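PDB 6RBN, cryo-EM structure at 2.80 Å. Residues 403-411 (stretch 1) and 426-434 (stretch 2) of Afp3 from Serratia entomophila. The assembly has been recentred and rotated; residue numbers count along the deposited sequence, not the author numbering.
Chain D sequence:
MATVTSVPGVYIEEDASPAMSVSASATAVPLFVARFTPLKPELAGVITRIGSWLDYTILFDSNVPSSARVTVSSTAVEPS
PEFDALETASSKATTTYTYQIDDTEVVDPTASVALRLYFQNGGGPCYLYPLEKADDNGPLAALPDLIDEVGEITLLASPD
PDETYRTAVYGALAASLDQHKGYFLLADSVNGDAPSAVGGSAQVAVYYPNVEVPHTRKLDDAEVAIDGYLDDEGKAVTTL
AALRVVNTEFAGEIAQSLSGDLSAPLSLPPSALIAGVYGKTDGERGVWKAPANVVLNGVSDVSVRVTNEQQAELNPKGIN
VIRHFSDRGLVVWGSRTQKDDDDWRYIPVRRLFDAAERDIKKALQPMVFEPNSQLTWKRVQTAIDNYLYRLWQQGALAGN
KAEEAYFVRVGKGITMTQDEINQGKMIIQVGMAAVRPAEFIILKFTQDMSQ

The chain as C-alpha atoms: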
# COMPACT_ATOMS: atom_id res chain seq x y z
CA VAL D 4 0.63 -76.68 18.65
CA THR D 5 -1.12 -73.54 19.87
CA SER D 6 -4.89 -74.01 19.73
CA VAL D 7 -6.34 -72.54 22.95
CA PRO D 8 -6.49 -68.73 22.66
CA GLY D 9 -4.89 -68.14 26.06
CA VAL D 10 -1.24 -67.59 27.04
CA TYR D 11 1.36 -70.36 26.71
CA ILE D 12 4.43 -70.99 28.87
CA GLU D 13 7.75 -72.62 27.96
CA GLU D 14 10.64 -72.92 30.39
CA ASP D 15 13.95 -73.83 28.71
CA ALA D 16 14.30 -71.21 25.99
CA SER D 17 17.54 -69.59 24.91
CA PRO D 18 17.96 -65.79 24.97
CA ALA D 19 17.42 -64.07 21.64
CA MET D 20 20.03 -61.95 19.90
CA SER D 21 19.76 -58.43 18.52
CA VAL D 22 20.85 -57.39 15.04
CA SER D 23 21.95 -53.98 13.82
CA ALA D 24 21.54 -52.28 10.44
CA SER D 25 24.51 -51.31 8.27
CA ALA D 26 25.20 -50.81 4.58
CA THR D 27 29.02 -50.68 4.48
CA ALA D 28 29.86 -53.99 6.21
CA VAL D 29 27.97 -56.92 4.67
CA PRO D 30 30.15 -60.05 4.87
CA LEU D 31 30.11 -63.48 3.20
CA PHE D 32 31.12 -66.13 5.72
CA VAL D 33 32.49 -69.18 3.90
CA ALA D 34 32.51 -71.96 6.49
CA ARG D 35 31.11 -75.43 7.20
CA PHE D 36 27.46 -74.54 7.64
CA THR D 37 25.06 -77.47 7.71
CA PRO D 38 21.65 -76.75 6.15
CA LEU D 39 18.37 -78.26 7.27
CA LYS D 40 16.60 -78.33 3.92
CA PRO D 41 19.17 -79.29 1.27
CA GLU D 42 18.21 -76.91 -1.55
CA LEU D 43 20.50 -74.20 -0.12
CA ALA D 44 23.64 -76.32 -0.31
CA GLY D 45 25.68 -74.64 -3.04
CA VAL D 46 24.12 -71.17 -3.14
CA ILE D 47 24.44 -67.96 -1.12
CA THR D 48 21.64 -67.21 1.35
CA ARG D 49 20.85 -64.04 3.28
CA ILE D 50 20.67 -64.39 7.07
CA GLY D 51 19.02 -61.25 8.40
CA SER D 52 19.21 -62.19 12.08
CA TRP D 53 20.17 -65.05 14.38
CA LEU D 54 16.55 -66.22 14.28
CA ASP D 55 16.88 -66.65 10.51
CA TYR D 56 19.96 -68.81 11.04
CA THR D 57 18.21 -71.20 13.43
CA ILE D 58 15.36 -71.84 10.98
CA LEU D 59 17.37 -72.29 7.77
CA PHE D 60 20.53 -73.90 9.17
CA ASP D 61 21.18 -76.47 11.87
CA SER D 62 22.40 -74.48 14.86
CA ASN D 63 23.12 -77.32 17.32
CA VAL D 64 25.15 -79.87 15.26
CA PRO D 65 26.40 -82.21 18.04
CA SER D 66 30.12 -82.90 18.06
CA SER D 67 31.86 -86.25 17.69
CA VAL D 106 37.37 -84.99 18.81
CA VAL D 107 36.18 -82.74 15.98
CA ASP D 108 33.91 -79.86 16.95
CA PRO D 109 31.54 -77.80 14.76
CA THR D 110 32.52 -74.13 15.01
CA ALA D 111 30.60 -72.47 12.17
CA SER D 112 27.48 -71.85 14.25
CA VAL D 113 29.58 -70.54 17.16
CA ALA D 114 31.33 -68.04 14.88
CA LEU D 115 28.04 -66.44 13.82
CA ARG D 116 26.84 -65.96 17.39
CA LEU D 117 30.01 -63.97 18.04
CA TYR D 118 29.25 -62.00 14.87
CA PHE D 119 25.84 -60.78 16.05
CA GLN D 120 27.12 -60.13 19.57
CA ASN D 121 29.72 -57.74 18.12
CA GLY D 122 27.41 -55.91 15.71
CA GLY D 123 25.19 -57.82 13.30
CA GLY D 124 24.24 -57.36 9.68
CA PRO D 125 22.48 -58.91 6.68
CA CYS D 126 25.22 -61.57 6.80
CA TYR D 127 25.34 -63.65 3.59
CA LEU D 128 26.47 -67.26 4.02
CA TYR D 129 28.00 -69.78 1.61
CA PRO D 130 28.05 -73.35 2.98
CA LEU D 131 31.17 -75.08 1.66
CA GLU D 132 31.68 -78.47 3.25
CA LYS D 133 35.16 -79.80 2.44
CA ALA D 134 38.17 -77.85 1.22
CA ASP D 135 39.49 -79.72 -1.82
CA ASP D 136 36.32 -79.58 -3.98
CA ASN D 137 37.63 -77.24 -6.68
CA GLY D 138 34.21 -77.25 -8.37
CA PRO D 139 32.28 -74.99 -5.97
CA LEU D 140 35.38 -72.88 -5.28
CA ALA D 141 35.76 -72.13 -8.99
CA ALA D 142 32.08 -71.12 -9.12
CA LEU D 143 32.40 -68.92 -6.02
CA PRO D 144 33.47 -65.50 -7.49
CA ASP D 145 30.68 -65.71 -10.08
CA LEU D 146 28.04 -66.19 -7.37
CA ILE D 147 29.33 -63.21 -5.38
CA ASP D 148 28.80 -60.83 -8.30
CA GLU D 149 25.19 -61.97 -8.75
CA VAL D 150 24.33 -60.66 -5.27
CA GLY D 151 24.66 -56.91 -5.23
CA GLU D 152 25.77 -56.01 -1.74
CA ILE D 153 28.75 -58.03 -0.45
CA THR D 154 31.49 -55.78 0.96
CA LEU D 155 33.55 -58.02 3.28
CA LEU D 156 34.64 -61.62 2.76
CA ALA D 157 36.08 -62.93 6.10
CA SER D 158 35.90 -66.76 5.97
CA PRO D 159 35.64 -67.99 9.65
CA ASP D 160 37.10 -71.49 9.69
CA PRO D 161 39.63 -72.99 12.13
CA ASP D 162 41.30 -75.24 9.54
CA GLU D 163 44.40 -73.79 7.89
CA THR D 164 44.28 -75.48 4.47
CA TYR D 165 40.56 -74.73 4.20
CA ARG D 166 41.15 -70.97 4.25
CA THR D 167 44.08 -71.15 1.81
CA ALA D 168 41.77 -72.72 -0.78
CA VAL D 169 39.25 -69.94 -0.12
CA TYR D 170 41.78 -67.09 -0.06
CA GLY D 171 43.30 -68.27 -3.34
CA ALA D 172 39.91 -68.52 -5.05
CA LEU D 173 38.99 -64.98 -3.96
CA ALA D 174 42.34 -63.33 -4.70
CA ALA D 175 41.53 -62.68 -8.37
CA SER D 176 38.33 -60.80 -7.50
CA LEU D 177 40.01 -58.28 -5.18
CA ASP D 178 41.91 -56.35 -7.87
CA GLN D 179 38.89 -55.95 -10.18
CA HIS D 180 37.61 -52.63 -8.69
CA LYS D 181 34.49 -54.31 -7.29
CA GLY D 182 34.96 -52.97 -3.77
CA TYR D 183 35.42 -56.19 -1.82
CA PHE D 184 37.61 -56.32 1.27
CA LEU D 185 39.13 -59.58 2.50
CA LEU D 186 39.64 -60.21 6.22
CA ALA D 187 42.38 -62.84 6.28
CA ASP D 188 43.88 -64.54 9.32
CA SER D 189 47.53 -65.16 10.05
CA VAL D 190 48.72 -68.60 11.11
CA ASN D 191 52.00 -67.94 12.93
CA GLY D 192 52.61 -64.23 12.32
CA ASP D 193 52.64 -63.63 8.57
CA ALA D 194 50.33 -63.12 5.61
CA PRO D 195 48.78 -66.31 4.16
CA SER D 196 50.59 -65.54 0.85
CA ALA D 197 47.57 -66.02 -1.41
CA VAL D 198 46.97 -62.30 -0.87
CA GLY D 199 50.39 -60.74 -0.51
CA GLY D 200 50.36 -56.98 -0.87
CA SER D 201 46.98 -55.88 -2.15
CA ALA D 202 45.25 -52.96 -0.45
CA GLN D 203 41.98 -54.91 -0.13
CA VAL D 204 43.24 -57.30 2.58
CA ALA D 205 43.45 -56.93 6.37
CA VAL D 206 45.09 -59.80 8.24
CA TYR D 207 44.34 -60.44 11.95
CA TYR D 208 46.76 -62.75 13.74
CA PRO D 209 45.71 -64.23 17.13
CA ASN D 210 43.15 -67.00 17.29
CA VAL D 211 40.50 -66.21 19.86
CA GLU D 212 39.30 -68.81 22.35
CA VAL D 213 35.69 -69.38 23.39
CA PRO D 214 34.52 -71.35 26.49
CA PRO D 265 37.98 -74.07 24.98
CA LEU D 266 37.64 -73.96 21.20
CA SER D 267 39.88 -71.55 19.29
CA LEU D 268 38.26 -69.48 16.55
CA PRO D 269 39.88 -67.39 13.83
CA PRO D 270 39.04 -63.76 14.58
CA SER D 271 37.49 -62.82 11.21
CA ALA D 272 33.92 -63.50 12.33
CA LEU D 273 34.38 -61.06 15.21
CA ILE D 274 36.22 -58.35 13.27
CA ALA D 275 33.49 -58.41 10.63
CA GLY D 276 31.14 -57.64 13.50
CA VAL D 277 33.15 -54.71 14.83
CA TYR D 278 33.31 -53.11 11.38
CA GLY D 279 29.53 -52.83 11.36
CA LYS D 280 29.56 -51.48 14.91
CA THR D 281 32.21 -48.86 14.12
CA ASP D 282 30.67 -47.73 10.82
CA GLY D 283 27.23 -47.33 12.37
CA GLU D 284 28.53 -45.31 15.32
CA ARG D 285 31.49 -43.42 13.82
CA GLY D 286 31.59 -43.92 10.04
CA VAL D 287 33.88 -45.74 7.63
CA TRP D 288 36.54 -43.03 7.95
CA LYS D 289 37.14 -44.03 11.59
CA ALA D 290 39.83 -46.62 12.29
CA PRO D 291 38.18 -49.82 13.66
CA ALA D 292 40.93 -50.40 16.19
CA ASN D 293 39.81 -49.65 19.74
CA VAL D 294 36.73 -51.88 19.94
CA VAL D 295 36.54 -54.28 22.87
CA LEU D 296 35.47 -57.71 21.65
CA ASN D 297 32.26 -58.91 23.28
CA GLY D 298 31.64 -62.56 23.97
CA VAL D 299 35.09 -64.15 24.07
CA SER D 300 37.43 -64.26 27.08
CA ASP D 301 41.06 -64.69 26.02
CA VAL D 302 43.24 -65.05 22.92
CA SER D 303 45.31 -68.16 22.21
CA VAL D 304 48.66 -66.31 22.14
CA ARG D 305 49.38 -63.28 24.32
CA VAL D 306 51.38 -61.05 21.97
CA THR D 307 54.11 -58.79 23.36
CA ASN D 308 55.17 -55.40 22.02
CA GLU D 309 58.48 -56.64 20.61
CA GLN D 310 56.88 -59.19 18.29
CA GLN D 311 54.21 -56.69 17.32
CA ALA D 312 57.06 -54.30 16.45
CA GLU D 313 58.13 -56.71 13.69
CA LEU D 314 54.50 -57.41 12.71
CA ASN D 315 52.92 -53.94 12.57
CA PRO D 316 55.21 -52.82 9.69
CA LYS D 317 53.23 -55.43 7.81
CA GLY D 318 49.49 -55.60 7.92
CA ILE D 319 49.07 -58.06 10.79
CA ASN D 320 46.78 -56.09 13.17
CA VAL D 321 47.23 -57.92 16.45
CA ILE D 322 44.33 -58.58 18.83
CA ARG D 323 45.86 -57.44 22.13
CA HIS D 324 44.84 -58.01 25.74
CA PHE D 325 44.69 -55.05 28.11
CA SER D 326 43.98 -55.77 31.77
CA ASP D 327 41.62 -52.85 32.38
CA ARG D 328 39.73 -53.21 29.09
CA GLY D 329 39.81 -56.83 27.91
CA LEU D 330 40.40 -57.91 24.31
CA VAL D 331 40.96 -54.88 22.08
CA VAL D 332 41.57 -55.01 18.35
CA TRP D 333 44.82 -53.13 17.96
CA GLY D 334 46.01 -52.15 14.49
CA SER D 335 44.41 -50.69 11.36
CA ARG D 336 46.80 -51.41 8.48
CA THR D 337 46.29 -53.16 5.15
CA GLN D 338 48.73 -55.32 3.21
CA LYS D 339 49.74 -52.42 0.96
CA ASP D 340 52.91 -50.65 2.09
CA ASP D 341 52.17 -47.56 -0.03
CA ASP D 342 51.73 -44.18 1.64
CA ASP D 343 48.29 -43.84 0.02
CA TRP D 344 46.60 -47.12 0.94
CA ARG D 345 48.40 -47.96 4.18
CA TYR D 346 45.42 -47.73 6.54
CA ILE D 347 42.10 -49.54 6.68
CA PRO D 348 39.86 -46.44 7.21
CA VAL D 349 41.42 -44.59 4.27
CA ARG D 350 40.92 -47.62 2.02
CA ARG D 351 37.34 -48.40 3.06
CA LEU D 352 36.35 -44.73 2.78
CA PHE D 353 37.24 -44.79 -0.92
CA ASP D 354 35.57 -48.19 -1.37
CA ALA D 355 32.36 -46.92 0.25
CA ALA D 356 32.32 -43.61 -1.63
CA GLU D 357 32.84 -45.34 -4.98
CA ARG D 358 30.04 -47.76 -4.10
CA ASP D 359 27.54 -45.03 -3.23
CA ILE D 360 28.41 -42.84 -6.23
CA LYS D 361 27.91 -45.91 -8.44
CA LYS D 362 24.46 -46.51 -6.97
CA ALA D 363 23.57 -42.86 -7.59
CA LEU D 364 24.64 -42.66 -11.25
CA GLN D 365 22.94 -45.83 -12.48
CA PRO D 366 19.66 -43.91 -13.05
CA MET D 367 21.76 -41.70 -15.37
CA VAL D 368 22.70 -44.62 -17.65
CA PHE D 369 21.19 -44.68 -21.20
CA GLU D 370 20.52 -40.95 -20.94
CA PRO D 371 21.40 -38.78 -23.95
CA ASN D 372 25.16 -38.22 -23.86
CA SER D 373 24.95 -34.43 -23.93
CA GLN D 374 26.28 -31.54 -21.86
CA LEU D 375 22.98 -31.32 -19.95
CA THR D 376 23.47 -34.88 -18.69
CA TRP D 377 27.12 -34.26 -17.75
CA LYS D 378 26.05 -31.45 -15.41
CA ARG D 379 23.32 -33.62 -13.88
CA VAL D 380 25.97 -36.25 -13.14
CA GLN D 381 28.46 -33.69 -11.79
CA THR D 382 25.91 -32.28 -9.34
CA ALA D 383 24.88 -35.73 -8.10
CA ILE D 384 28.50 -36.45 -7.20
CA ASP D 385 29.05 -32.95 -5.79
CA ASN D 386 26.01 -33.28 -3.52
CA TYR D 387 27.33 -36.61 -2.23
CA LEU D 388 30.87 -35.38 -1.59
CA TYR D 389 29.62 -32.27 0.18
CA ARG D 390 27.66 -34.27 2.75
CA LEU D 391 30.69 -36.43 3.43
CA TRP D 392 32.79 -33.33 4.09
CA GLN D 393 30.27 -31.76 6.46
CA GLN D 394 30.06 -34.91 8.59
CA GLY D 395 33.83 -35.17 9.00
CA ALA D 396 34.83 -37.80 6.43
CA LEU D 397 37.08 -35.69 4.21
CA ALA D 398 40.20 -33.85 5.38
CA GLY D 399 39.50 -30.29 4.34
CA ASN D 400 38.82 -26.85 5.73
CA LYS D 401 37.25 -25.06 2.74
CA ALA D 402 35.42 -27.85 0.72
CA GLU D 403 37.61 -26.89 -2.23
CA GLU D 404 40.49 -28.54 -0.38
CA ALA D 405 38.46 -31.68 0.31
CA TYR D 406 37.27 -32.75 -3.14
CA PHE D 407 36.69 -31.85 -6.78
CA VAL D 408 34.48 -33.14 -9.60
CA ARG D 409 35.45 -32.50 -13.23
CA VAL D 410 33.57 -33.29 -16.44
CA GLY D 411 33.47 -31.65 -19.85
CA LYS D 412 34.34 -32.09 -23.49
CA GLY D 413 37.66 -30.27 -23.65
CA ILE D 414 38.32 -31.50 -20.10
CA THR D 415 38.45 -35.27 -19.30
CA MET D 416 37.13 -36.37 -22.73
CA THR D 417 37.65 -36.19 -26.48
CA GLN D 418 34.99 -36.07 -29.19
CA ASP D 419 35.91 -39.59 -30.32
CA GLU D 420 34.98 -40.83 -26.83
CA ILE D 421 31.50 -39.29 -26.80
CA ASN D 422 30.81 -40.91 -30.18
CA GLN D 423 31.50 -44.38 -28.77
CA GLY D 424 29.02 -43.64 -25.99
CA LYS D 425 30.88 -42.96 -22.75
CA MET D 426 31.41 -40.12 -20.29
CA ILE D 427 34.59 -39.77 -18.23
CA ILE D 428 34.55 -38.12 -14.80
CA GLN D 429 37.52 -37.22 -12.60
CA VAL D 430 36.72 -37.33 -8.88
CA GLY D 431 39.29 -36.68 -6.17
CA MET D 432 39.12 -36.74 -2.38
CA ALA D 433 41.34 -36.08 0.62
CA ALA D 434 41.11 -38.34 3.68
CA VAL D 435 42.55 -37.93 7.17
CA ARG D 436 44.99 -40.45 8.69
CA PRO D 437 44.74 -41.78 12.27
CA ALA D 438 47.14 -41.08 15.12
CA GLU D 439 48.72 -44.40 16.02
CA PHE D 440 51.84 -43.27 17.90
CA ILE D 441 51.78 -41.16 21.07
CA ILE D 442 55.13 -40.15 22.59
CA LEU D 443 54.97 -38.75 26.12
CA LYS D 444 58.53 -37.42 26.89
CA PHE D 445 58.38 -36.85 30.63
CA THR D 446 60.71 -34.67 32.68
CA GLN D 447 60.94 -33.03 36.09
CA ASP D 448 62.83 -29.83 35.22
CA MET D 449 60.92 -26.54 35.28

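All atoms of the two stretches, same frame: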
# COMPACT_ATOMS: atom_id res chain seq x y z
N GLU D 403 36.82 -26.83 -1.01
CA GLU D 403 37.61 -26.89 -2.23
C GLU D 403 38.96 -27.54 -1.99
O GLU D 403 39.67 -27.84 -2.96
CB GLU D 403 37.80 -25.50 -2.83
CG GLU D 403 36.56 -24.96 -3.53
CD GLU D 403 35.58 -24.30 -2.59
OE1 GLU D 403 35.91 -24.13 -1.40
OE2 GLU D 403 34.47 -23.95 -3.04
N GLU D 404 39.32 -27.76 -0.73
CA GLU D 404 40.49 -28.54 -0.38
C GLU D 404 40.15 -29.99 -0.08
O GLU D 404 41.06 -30.81 0.08
CB GLU D 404 41.18 -27.92 0.84
CG GLU D 404 41.79 -26.57 0.57
CD GLU D 404 42.42 -25.96 1.80
OE1 GLU D 404 42.24 -26.52 2.90
OE2 GLU D 404 43.10 -24.92 1.67
N ALA D 405 38.86 -30.32 0.01
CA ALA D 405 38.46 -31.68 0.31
C ALA D 405 38.28 -32.51 -0.95
O ALA D 405 38.72 -33.67 -1.01
CB ALA D 405 37.18 -31.68 1.13
N TYR D 406 37.64 -31.96 -1.98
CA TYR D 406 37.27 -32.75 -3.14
C TYR D 406 37.19 -31.86 -4.37
O TYR D 406 37.29 -30.64 -4.29
CB TYR D 406 35.94 -33.48 -2.89
CG TYR D 406 34.75 -32.58 -2.67
CD1 TYR D 406 34.43 -32.10 -1.41
CD2 TYR D 406 33.91 -32.23 -3.73
CE1 TYR D 406 33.35 -31.28 -1.20
CE2 TYR D 406 32.83 -31.41 -3.53
CZ TYR D 406 32.55 -30.94 -2.27
OH TYR D 406 31.46 -30.13 -2.07
N PHE D 407 37.00 -32.51 -5.52
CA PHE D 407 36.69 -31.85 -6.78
C PHE D 407 36.01 -32.85 -7.70
O PHE D 407 36.28 -34.05 -7.64
CB PHE D 407 37.95 -31.27 -7.46
CG PHE D 407 38.95 -32.30 -7.91
CD1 PHE D 407 39.92 -32.77 -7.04
CD2 PHE D 407 38.96 -32.76 -9.22
CE1 PHE D 407 40.84 -33.70 -7.45
CE2 PHE D 407 39.88 -33.69 -9.63
CZ PHE D 407 40.82 -34.16 -8.75
N VAL D 408 35.11 -32.35 -8.55
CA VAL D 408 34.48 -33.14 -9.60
C VAL D 408 34.68 -32.40 -10.91
O VAL D 408 34.40 -31.20 -11.00
CB VAL D 408 32.98 -33.37 -9.34
CG1 VAL D 408 32.39 -34.27 -10.41
CG2 VAL D 408 32.74 -33.96 -7.96
N ARG D 409 35.16 -33.10 -11.94
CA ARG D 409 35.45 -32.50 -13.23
C ARG D 409 34.84 -33.33 -14.35
O ARG D 409 35.02 -34.55 -14.39
CB ARG D 409 36.95 -32.37 -13.46
CG ARG D 409 37.64 -31.41 -12.53
CD ARG D 409 39.13 -31.42 -12.73
NE ARG D 409 39.79 -30.57 -11.74
CZ ARG D 409 41.11 -30.48 -11.60
NH1 ARG D 409 41.91 -31.19 -12.38
NH2 ARG D 409 41.63 -29.69 -10.68
N VAL D 410 34.12 -32.66 -15.25
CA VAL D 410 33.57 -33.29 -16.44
C VAL D 410 33.41 -32.21 -17.50
O VAL D 410 33.18 -31.04 -17.18
CB VAL D 410 32.24 -34.03 -16.12
CG1 VAL D 410 31.14 -33.07 -15.71
CG2 VAL D 410 31.80 -34.93 -17.27
N GLY D 411 33.61 -32.59 -18.76
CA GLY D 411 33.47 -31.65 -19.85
C GLY D 411 33.81 -32.32 -21.15
O GLY D 411 33.99 -33.54 -21.21
N MET D 426 31.00 -41.35 -20.95
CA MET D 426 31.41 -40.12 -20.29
C MET D 426 32.46 -40.44 -19.23
O MET D 426 32.40 -41.49 -18.58
CB MET D 426 30.21 -39.38 -19.67
CG MET D 426 29.47 -40.09 -18.56
SD MET D 426 28.09 -39.12 -17.94
CE MET D 426 26.92 -39.30 -19.27
N ILE D 427 33.44 -39.56 -19.10
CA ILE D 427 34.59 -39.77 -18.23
C ILE D 427 34.63 -38.66 -17.20
O ILE D 427 34.63 -37.47 -17.56
CB ILE D 427 35.90 -39.84 -19.03
CG1 ILE D 427 35.88 -41.06 -19.96
CG2 ILE D 427 37.09 -39.92 -18.10
CD1 ILE D 427 37.04 -41.11 -20.89
N ILE D 428 34.67 -39.03 -15.93
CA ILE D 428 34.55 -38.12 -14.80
C ILE D 428 35.78 -38.29 -13.93
O ILE D 428 36.18 -39.42 -13.64
CB ILE D 428 33.28 -38.42 -13.99
CG1 ILE D 428 32.07 -38.45 -14.90
CG2 ILE D 428 33.06 -37.36 -12.92
CD1 ILE D 428 30.97 -39.26 -14.34
N GLN D 429 36.38 -37.19 -13.51
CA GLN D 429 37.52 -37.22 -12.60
C GLN D 429 37.08 -36.73 -11.23
O GLN D 429 36.73 -35.55 -11.07
CB GLN D 429 38.67 -36.38 -13.13
CG GLN D 429 39.32 -36.97 -14.36
CD GLN D 429 40.45 -36.11 -14.87
OE1 GLN D 429 40.71 -35.04 -14.33
NE2 GLN D 429 41.10 -36.56 -15.93
N VAL D 430 37.11 -37.62 -10.25
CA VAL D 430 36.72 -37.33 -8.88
C VAL D 430 37.94 -37.53 -7.99
O VAL D 430 38.64 -38.54 -8.11
CB VAL D 430 35.56 -38.24 -8.43
CG1 VAL D 430 35.17 -37.95 -7.00
CG2 VAL D 430 34.37 -38.08 -9.35
N GLY D 431 38.21 -36.56 -7.13
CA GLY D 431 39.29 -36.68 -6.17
C GLY D 431 38.79 -36.37 -4.78
O GLY D 431 37.82 -35.63 -4.60
N MET D 432 39.45 -36.96 -3.78
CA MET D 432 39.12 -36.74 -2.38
C MET D 432 40.39 -36.63 -1.56
O MET D 432 41.49 -36.91 -2.04
CB MET D 432 38.24 -37.86 -1.82
CG MET D 432 36.80 -37.82 -2.27
SD MET D 432 35.83 -39.14 -1.54
CE MET D 432 36.30 -40.50 -2.58
N ALA D 433 40.23 -36.23 -0.30
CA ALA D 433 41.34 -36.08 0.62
C ALA D 433 40.90 -36.59 1.99
O ALA D 433 40.07 -35.97 2.64
CB ALA D 433 41.80 -34.62 0.71
N ALA D 434 41.47 -37.72 2.41
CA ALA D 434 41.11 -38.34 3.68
C ALA D 434 42.12 -37.99 4.76
O ALA D 434 43.24 -37.53 4.48
CB ALA D 434 41.03 -39.86 3.52

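The two stretches form an antiparallel pair of β-strands whose axes approach to 4.9 Å. Gln 429, Phe 407 and Gly 431 cover the most surface, and the contact is built around them.

Gln 429 pairs with Arg 409 through two backbone hydrogen bonds. Arg 409 N donates to Gln 429 O at 3.0 Å, and Gln 429 N donates to Arg 409 O at 3.1 Å. Their side chains lie on the same face of the sheet, with Arg 409 CD 4.3 Å from Gln 429 OE1. The polar ends of both are hydrogen-bonded elsewhere in the structure.

Phe 407 pairs with Gly 431 in the same way, less evenly. Gly 431 N donates to Phe 407 O at 3.2 Å, while the return bond from Phe 407 N to Gly 431 O is weak at 3.4 Å. The Phe 407 side chain, with chi1 at p, brings its ring over the glycine, and Gly 431 N lies over one ring face. A CB on Gly 431 would clash with Phe 407 CE1, so the bare backbone leaves room for the ring.

The other face carries Val 408 and Val 430, a non-hydrogen-bonded pair. This side is apolar: Val 408 CG1 lies 4.4 Å from Val 430 CG2 and 4.0 Å from Ile 428 CG2.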